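Local coordinates for protein pelota homolog (Archaeoglobus fulgidus, PDB 3OBY) that probably recognises stalled ribosomes and may help release non-functional ribosomes and degrade damaged mRNA, with a metal-dependent endoribonuclease activity assigned to its N-terminal domain, at residues E130-T135 with K186-A191; V216-S221 with L232-V237. All blocks are in the same frame, centred on the assembly; numbering follows the deposited sequence.

Interaction 1: residues E130-T135 with K186-A191; sequences EIVMLT and KYLIVA
Two strands, 131-135 and 187-191, run parallel, their axes 18° apart. Backbone hydrogen bonds hold them in register. V132 gives its N-H to the oxygen of Y187 and takes the N-H of I189 on its oxygen; L134 likewise donates to I189 and accepts from A191. The bond from L134 N to I189 O, at 2.8 Å, meets the carbonyl nearly along its axis. At the entry to the pair the oxygen of E130 takes two N-H groups, from K186 N at 3.1 Å and, weakly, from Y187 N.

Apolar packing divides between the two faces. I131, M133, Y187 and I189 share one. With chi1 and chi2 of I131 both near -55°, CD1 comes within 3.4 Å of Y187 CB and to the edge of the tyrosine ring, near its plane. M133 CG and I189 CB lie side by side, pointing the same way. An alanine in place of I131 would probably loosen this face, since the branch at the edge of Y187 and the contact with I240 of helix 236-262 would both be lost. On the other face L188, its CG anti to the backbone N (chi1 174°), lays CD1 between V132 CG1, at 4.0 Å, and L134 CB, at 3.9 Å. V132, L134 and L188 are buried and lack polar side-chain groups, so they suit packing against L180 and V176 of helix 172-183.

Polar groups sit at the ends. The carboxylate of E130 makes a salt bridge with R147, and T135 OG1 bonds to G224 N and V142 O. Parallel neighbours joined by a connection containing helix 172-183, with further helices packed on the opposite face, are characteristic of the layered alpha/beta build of the central domain in the Pelota and eRF1 family.

Interaction 2: residues V216-S221 with L232-V237; sequences VVVDVS and LKRRVV
R234 leaves the short link between helices 224-233 and 236-262 and lays its side chain along the segment that follows strand 215-217. Its CB points toward that segment, and CG stands anti to the carbonyl carbon (chi1 -58°), 4.1 Å from V220 CG2. A bend at chi2 (-102°) then turns the chain so that it slides past V220 in the opposite direction. NE passes the same methyl and forms a salt bridge with E230 OE1, one turn back in helix 224-233, which probably helps fix the rotation of the flat group. At CZ the methyl V220 CG2 lies over the centre of one guanidinium face, 3.9 Å from the carbon: a small apolar group suits this place because it packs on the flat face without competing for the N-H groups around the rim.

The turn from which R234 springs is a Schellman motif joining helices 224-233 and 236-262, in which R235, with positive phi (57°), ends one helix and also serves as N-cap of the next, beside the edge strand of the sheet.

At the tip, NH2 comes within 3.8 Å of V220 CA, while NH1 meets D219 CB at the guanidinium edge, 3.5 Å away. D219 OD1 stays 4.3 Å from NH1, beyond a salt bridge, so any attraction is at most a weak, long-range one. Farther along the contact, V218 CG2 and the two methyls of V236 meet tip to tip, CG2 to CG2 at 3.8 Å, and both valines also rest on I189 of strand 187-191.

Interactions 1 and 2 belong to one mixed sheet and lie about 10 Å apart between centres. Strand 187-191 is their common element: on one side it pairs with 131-135, on the other with 215-217, where V190 N lies 2.8 Å from V216 O and V216 N lies 2.9 Å from L188 O, both probable hydrogen bonds. Strand 215-217 thus carries the sheet to its edge, and the chain after it returns, in interaction 2, over the face bearing I131, M133 and I189. There M133 CE packs on L232 CD2 at 3.6 Å. Both form structural packing, whereas the endoribonuclease activity is assigned to the N-terminal domain.

Interaction 1: residues E130-T135 with K186-A191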
ATOM      1  N   GLU A 130     -13.828  -3.336   0.169  1.00 16.53           N
ATOM      2  CA  GLU A 130     -15.048  -2.796   0.745  1.00 13.90           C
ATOM      3  C   GLU A 130     -14.932  -2.933   2.260  1.00 14.45           C
ATOM      4  O   GLU A 130     -14.884  -4.047   2.792  1.00 21.31           O
ATOM      5  CB  GLU A 130     -16.274  -3.568   0.239  1.00 16.01           C
ATOM      6  CG  GLU A 130     -17.609  -3.003   0.715  1.00 19.30           C
ATOM      7  CD  GLU A 130     -18.131  -1.871  -0.158  1.00 32.79           C
ATOM      8  OE1 GLU A 130     -17.362  -0.933  -0.476  1.00 39.59           O
ATOM      9  OE2 GLU A 130     -19.326  -1.924  -0.521  1.00 13.31           O
ATOM     10  N   ILE A 131     -14.889  -1.794   2.945  1.00  8.58           N
ATOM     11  CA  ILE A 131     -14.758  -1.771   4.399  1.00 13.42           C
ATOM     12  C   ILE A 131     -16.033  -1.346   5.137  1.00 20.41           C
ATOM     13  O   ILE A 131     -16.662  -0.346   4.794  1.00 17.45           O
ATOM     14  CB  ILE A 131     -13.626  -0.802   4.840  1.00  9.22           C
ATOM     15  CG1 ILE A 131     -12.313  -1.142   4.133  1.00  1.99           C
ATOM     16  CG2 ILE A 131     -13.435  -0.889   6.334  1.00  1.00           C
ATOM     17  CD1 ILE A 131     -11.879  -2.570   4.325  1.00 39.61           C
ATOM     18  N   VAL A 132     -16.401  -2.104   6.162  1.00 22.07           N
ATOM     19  CA  VAL A 132     -17.573  -1.776   6.964  1.00 25.37           C
ATOM     20  C   VAL A 132     -17.171  -1.510   8.411  1.00 26.80           C
ATOM     21  O   VAL A 132     -16.411  -2.266   9.012  1.00 30.36           O
ATOM     22  CB  VAL A 132     -18.631  -2.907   6.950  1.00 27.28           C
ATOM     23  CG1 VAL A 132     -19.704  -2.626   8.004  1.00 15.11           C
ATOM     24  CG2 VAL A 132     -19.271  -3.003   5.576  1.00 18.65           C
ATOM     25  N   MET A 133     -17.685  -0.422   8.964  1.00 26.39           N
ATOM     26  CA  MET A 133     -17.389  -0.061  10.335  1.00 24.29           C
ATOM     27  C   MET A 133     -18.629  -0.255  11.193  1.00 35.83           C
ATOM     28  O   MET A 133     -19.730   0.146  10.813  1.00 40.67           O
ATOM     29  CB  MET A 133     -16.924   1.389  10.407  1.00 25.70           C
ATOM     30  CG  MET A 133     -15.484   1.596   9.995  1.00 20.52           C
ATOM     31  SD  MET A 133     -15.064   3.332   9.997  1.00 32.71           S
ATOM     32  CE  MET A 133     -14.145   3.483   8.430  1.00  4.87           C
ATOM     33  N   LEU A 134     -18.439  -0.876  12.352  1.00 36.77           N
ATOM     34  CA  LEU A 134     -19.531  -1.141  13.280  1.00 22.06           C
ATOM     35  C   LEU A 134     -19.201  -0.694  14.690  1.00 22.09           C
ATOM     36  O   LEU A 134     -18.288  -1.226  15.323  1.00 33.24           O
ATOM     37  CB  LEU A 134     -19.847  -2.633  13.313  1.00 18.95           C
ATOM     38  CG  LEU A 134     -20.787  -3.042  14.450  1.00 17.54           C
ATOM     39  CD1 LEU A 134     -22.211  -2.724  14.048  1.00 27.26           C
ATOM     40  CD2 LEU A 134     -20.649  -4.525  14.747  1.00 19.87           C
ATOM     41  N   THR A 135     -19.943   0.287  15.181  1.00 26.20           N
ATOM     42  CA  THR A 135     -19.747   0.765  16.542  1.00 26.86           C
ATOM     43  C   THR A 135     -20.848   0.089  17.340  1.00 26.93           C
ATOM     44  O   THR A 135     -22.009   0.107  16.933  1.00 24.84           O
ATOM     45  CB  THR A 135     -19.901   2.284  16.633  1.00 31.29           C
ATOM     46  OG1 THR A 135     -21.110   2.682  15.975  1.00 38.71           O
ATOM     47  CG2 THR A 135     -18.714   2.971  15.985  1.00 23.89           C
ATOM     48  N   LYS A 186     -15.738  -7.007   2.832  1.00 32.63           N
ATOM     49  CA  LYS A 186     -14.665  -7.944   3.123  1.00 33.41           C
ATOM     50  C   LYS A 186     -14.029  -7.736   4.485  1.00 22.17           C
ATOM     51  O   LYS A 186     -13.694  -8.699   5.157  1.00 35.10           O
ATOM     52  CB  LYS A 186     -13.602  -7.922   2.020  1.00 31.75           C
ATOM     53  CG  LYS A 186     -13.330  -6.572   1.414  1.00 52.78           C
ATOM     54  CD  LYS A 186     -12.727  -6.751   0.025  1.00 71.17           C
ATOM     55  CE  LYS A 186     -13.792  -6.967  -1.042  1.00 72.72           C
ATOM     56  NZ  LYS A 186     -14.535  -5.711  -1.328  1.00 52.12           N
ATOM     57  N   TYR A 187     -13.873  -6.491   4.909  1.00 18.22           N
ATOM     58  CA  TYR A 187     -13.270  -6.234   6.212  1.00 19.34           C
ATOM     59  C   TYR A 187     -14.193  -5.458   7.128  1.00 23.06           C
ATOM     60  O   TYR A 187     -14.872  -4.517   6.705  1.00 25.33           O
ATOM     61  CB  TYR A 187     -11.944  -5.478   6.072  1.00 17.72           C
ATOM     62  CG  TYR A 187     -10.857  -6.291   5.426  1.00 25.97           C
ATOM     63  CD1 TYR A 187     -10.292  -7.383   6.081  1.00 32.09           C
ATOM     64  CD2 TYR A 187     -10.414  -5.992   4.142  1.00 27.28           C
ATOM     65  CE1 TYR A 187      -9.311  -8.160   5.466  1.00 44.52           C
ATOM     66  CE2 TYR A 187      -9.437  -6.758   3.519  1.00 37.13           C
ATOM     67  CZ  TYR A 187      -8.892  -7.839   4.184  1.00 38.35           C
ATOM     68  OH  TYR A 187      -7.939  -8.602   3.557  1.00 51.84           O
ATOM     69  N   LEU A 188     -14.199  -5.865   8.391  1.00 12.73           N
ATOM     70  CA  LEU A 188     -15.035  -5.244   9.396  1.00 23.44           C
ATOM     71  C   LEU A 188     -14.200  -4.621  10.507  1.00 26.34           C
ATOM     72  O   LEU A 188     -13.270  -5.241  11.022  1.00 24.56           O
ATOM     73  CB  LEU A 188     -15.990  -6.290   9.992  1.00 11.58           C
ATOM     74  CG  LEU A 188     -16.862  -5.873  11.186  1.00 19.40           C
ATOM     75  CD1 LEU A 188     -17.872  -4.827  10.748  1.00 24.00           C
ATOM     76  CD2 LEU A 188     -17.575  -7.089  11.759  1.00 13.02           C
ATOM     77  N   ILE A 189     -14.519  -3.377  10.846  1.00 22.49           N
ATOM     78  CA  ILE A 189     -13.847  -2.700  11.939  1.00 29.20           C
ATOM     79  C   ILE A 189     -14.930  -2.674  13.009  1.00 29.10           C
ATOM     80  O   ILE A 189     -16.020  -2.164  12.777  1.00 24.64           O
ATOM     81  CB  ILE A 189     -13.448  -1.242  11.594  1.00 32.04           C
ATOM     82  CG1 ILE A 189     -12.318  -1.217  10.565  1.00 27.63           C
ATOM     83  CG2 ILE A 189     -12.961  -0.540  12.843  1.00 32.34           C
ATOM     84  CD1 ILE A 189     -12.657  -1.895   9.268  1.00 52.72           C
ATOM     85  N   VAL A 190     -14.636  -3.247  14.168  1.00 32.53           N
ATOM     86  CA  VAL A 190     -15.591  -3.296  15.271  1.00 31.88           C
ATOM     87  C   VAL A 190     -15.081  -2.450  16.430  1.00 35.64           C
ATOM     88  O   VAL A 190     -14.089  -2.800  17.069  1.00 40.54           O
ATOM     89  CB  VAL A 190     -15.774  -4.745  15.756  1.00 29.12           C
ATOM     90  CG1 VAL A 190     -16.828  -4.810  16.832  1.00 31.31           C
ATOM     91  CG2 VAL A 190     -16.147  -5.628  14.590  1.00 33.12           C
ATOM     92  N   ALA A 191     -15.756  -1.336  16.695  1.00 38.61           N
ATOM     93  CA  ALA A 191     -15.355  -0.444  17.780  1.00 46.28           C
ATOM     94  C   ALA A 191     -16.532  -0.143  18.692  1.00 47.88           C
ATOM     95  O   ALA A 191     -17.664  -0.516  18.396  1.00 51.90           O
ATOM     96  CB  ALA A 191     -14.792   0.851  17.215  1.00 39.47           C
TER

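Interaction 2: residues V216-S221 with L232-V237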
ATOM      1  N   VAL A 216     -11.718  -6.854  12.908  1.00 26.82           N
ATOM      2  CA  VAL A 216     -10.794  -6.411  13.948  1.00 25.05           C
ATOM      3  C   VAL A 216     -11.475  -5.477  14.933  1.00 28.88           C
ATOM      4  O   VAL A 216     -12.300  -4.651  14.546  1.00 35.63           O
ATOM      5  CB  VAL A 216      -9.573  -5.678  13.356  1.00 23.74           C
ATOM      6  CG1 VAL A 216      -8.879  -6.567  12.337  1.00 44.87           C
ATOM      7  CG2 VAL A 216     -10.009  -4.366  12.718  1.00 23.39           C
ATOM      8  N   VAL A 217     -11.127  -5.615  16.209  1.00 37.27           N
ATOM      9  CA  VAL A 217     -11.688  -4.772  17.260  1.00 36.85           C
ATOM     10  C   VAL A 217     -10.691  -3.679  17.625  1.00 35.95           C
ATOM     11  O   VAL A 217      -9.568  -3.968  18.030  1.00 39.37           O
ATOM     12  CB  VAL A 217     -12.002  -5.584  18.526  1.00 34.68           C
ATOM     13  CG1 VAL A 217     -12.553  -4.672  19.604  1.00 49.10           C
ATOM     14  CG2 VAL A 217     -12.996  -6.675  18.206  1.00 45.02           C
ATOM     15  N   VAL A 218     -11.108  -2.427  17.476  1.00 47.43           N
ATOM     16  CA  VAL A 218     -10.256  -1.282  17.778  1.00 50.49           C
ATOM     17  C   VAL A 218     -10.594  -0.687  19.142  1.00 53.02           C
ATOM     18  O   VAL A 218     -11.699  -0.873  19.653  1.00 49.32           O
ATOM     19  CB  VAL A 218     -10.392  -0.202  16.683  1.00 45.22           C
ATOM     20  CG1 VAL A 218      -9.645   1.059  17.077  1.00 61.78           C
ATOM     21  CG2 VAL A 218      -9.837  -0.739  15.373  1.00 57.96           C
ATOM     22  N   ASP A 219      -9.636   0.026  19.723  1.00 62.78           N
ATOM     23  CA  ASP A 219      -9.803   0.642  21.036  1.00 74.70           C
ATOM     24  C   ASP A 219     -10.807   1.795  21.088  1.00 63.60           C
ATOM     25  O   ASP A 219     -11.299   2.134  22.163  1.00 71.89           O
ATOM     26  CB  ASP A 219      -8.450   1.137  21.553  1.00105.30           C
ATOM     27  CG  ASP A 219      -8.508   1.588  23.001  1.00131.40           C
ATOM     28  OD1 ASP A 219      -7.540   2.230  23.463  1.00144.65           O
ATOM     29  OD2 ASP A 219      -9.516   1.293  23.680  1.00144.66           O
ATOM     30  N   VAL A 220     -11.103   2.402  19.943  1.00 51.09           N
ATOM     31  CA  VAL A 220     -12.052   3.516  19.888  1.00 44.97           C
ATOM     32  C   VAL A 220     -13.265   3.288  20.791  1.00 44.31           C
ATOM     33  O   VAL A 220     -13.845   2.204  20.808  1.00 50.99           O
ATOM     34  CB  VAL A 220     -12.552   3.752  18.443  1.00 42.92           C
ATOM     35  CG1 VAL A 220     -13.625   4.830  18.430  1.00 43.62           C
ATOM     36  CG2 VAL A 220     -11.390   4.164  17.553  1.00 47.01           C
ATOM     37  N   SER A 221     -13.647   4.317  21.540  1.00 41.85           N
ATOM     38  CA  SER A 221     -14.780   4.215  22.454  1.00 38.74           C
ATOM     39  C   SER A 221     -16.023   4.912  21.928  1.00 41.53           C
ATOM     40  O   SER A 221     -17.147   4.561  22.296  1.00 43.23           O
ATOM     41  CB  SER A 221     -14.412   4.809  23.814  1.00 45.08           C
ATOM     42  OG  SER A 221     -13.360   4.081  24.423  1.00 71.36           O
ATOM     43  N   LEU A 232     -11.340   6.668  11.444  1.00 23.89           N
ATOM     44  CA  LEU A 232     -10.572   7.237  10.343  1.00 25.28           C
ATOM     45  C   LEU A 232      -9.325   7.965  10.823  1.00 27.88           C
ATOM     46  O   LEU A 232      -8.289   7.951  10.157  1.00 39.28           O
ATOM     47  CB  LEU A 232     -11.446   8.191   9.524  1.00 12.20           C
ATOM     48  CG  LEU A 232     -12.662   7.548   8.842  1.00 29.90           C
ATOM     49  CD1 LEU A 232     -13.461   8.605   8.095  1.00 27.66           C
ATOM     50  CD2 LEU A 232     -12.199   6.461   7.886  1.00 27.60           C
ATOM     51  N   LYS A 233      -9.422   8.593  11.986  1.00 39.40           N
ATOM     52  CA  LYS A 233      -8.300   9.337  12.537  1.00 50.29           C
ATOM     53  C   LYS A 233      -7.164   8.398  12.941  1.00 49.48           C
ATOM     54  O   LYS A 233      -5.992   8.711  12.742  1.00 48.27           O
ATOM     55  CB  LYS A 233      -8.766  10.160  13.744  1.00 52.60           C
ATOM     56  CG  LYS A 233      -7.782  11.230  14.198  1.00 65.74           C
ATOM     57  CD  LYS A 233      -8.440  12.191  15.183  1.00 74.40           C
ATOM     58  CE  LYS A 233      -7.603  13.447  15.394  1.00 69.09           C
ATOM     59  NZ  LYS A 233      -8.358  14.490  16.142  1.00 60.85           N
ATOM     60  N   ARG A 234      -7.524   7.245  13.493  1.00 51.23           N
ATOM     61  CA  ARG A 234      -6.554   6.247  13.945  1.00 54.03           C
ATOM     62  C   ARG A 234      -5.836   5.499  12.808  1.00 56.22           C
ATOM     63  O   ARG A 234      -4.991   4.638  13.066  1.00 47.49           O
ATOM     64  CB  ARG A 234      -7.253   5.223  14.844  1.00 56.44           C
ATOM     65  CG  ARG A 234      -7.933   5.800  16.069  1.00 60.52           C
ATOM     66  CD  ARG A 234      -7.104   5.584  17.326  1.00 74.99           C
ATOM     67  NE  ARG A 234      -7.861   5.930  18.527  1.00 89.80           N
ATOM     68  CZ  ARG A 234      -8.161   5.074  19.501  1.00 94.98           C
ATOM     69  NH1 ARG A 234      -7.767   3.809  19.422  1.00103.84           N
ATOM     70  NH2 ARG A 234      -8.864   5.479  20.551  1.00 95.74           N
ATOM     71  N   ARG A 235      -6.179   5.821  11.562  1.00 52.54           N
ATOM     72  CA  ARG A 235      -5.579   5.181  10.388  1.00 50.37           C
ATOM     73  C   ARG A 235      -5.747   3.652  10.386  1.00 49.83           C
ATOM     74  O   ARG A 235      -4.900   2.920   9.863  1.00 50.80           O
ATOM     75  CB  ARG A 235      -4.090   5.536  10.288  1.00 44.67           C
ATOM     76  CG  ARG A 235      -3.764   6.997  10.577  1.00 56.76           C
ATOM     77  CD  ARG A 235      -4.608   7.970   9.761  1.00 67.20           C
ATOM     78  NE  ARG A 235      -3.855   8.624   8.692  1.00 75.88           N
ATOM     79  CZ  ARG A 235      -4.333   9.615   7.944  1.00 89.34           C
ATOM     80  NH1 ARG A 235      -5.566  10.065   8.151  1.00 93.08           N
ATOM     81  NH2 ARG A 235      -3.583  10.163   6.993  1.00 86.26           N
ATOM     82  N   VAL A 236      -6.840   3.174  10.975  1.00 37.85           N
ATOM     83  CA  VAL A 236      -7.116   1.747  11.020  1.00 26.20           C
ATOM     84  C   VAL A 236      -7.173   1.236   9.579  1.00 28.38           C
ATOM     85  O   VAL A 236      -6.552   0.233   9.234  1.00 33.63           O
ATOM     86  CB  VAL A 236      -8.469   1.455  11.715  1.00 21.30           C
ATOM     87  CG1 VAL A 236      -8.709  -0.028  11.780  1.00 14.57           C
ATOM     88  CG2 VAL A 236      -8.478   2.033  13.119  1.00 27.89           C
ATOM     89  N   VAL A 237      -7.912   1.944   8.734  1.00 23.68           N
ATOM     90  CA  VAL A 237      -8.033   1.556   7.335  1.00 18.70           C
ATOM     91  C   VAL A 237      -6.661   1.378   6.699  1.00 19.79           C
ATOM     92  O   VAL A 237      -6.421   0.405   5.983  1.00 15.02           O
ATOM     93  CB  VAL A 237      -8.847   2.607   6.530  1.00 15.28           C
ATOM     94  CG1 VAL A 237      -8.686   2.385   5.037  1.00  6.55           C
ATOM     95  CG2 VAL A 237     -10.313   2.502   6.892  1.00  9.07           C
TER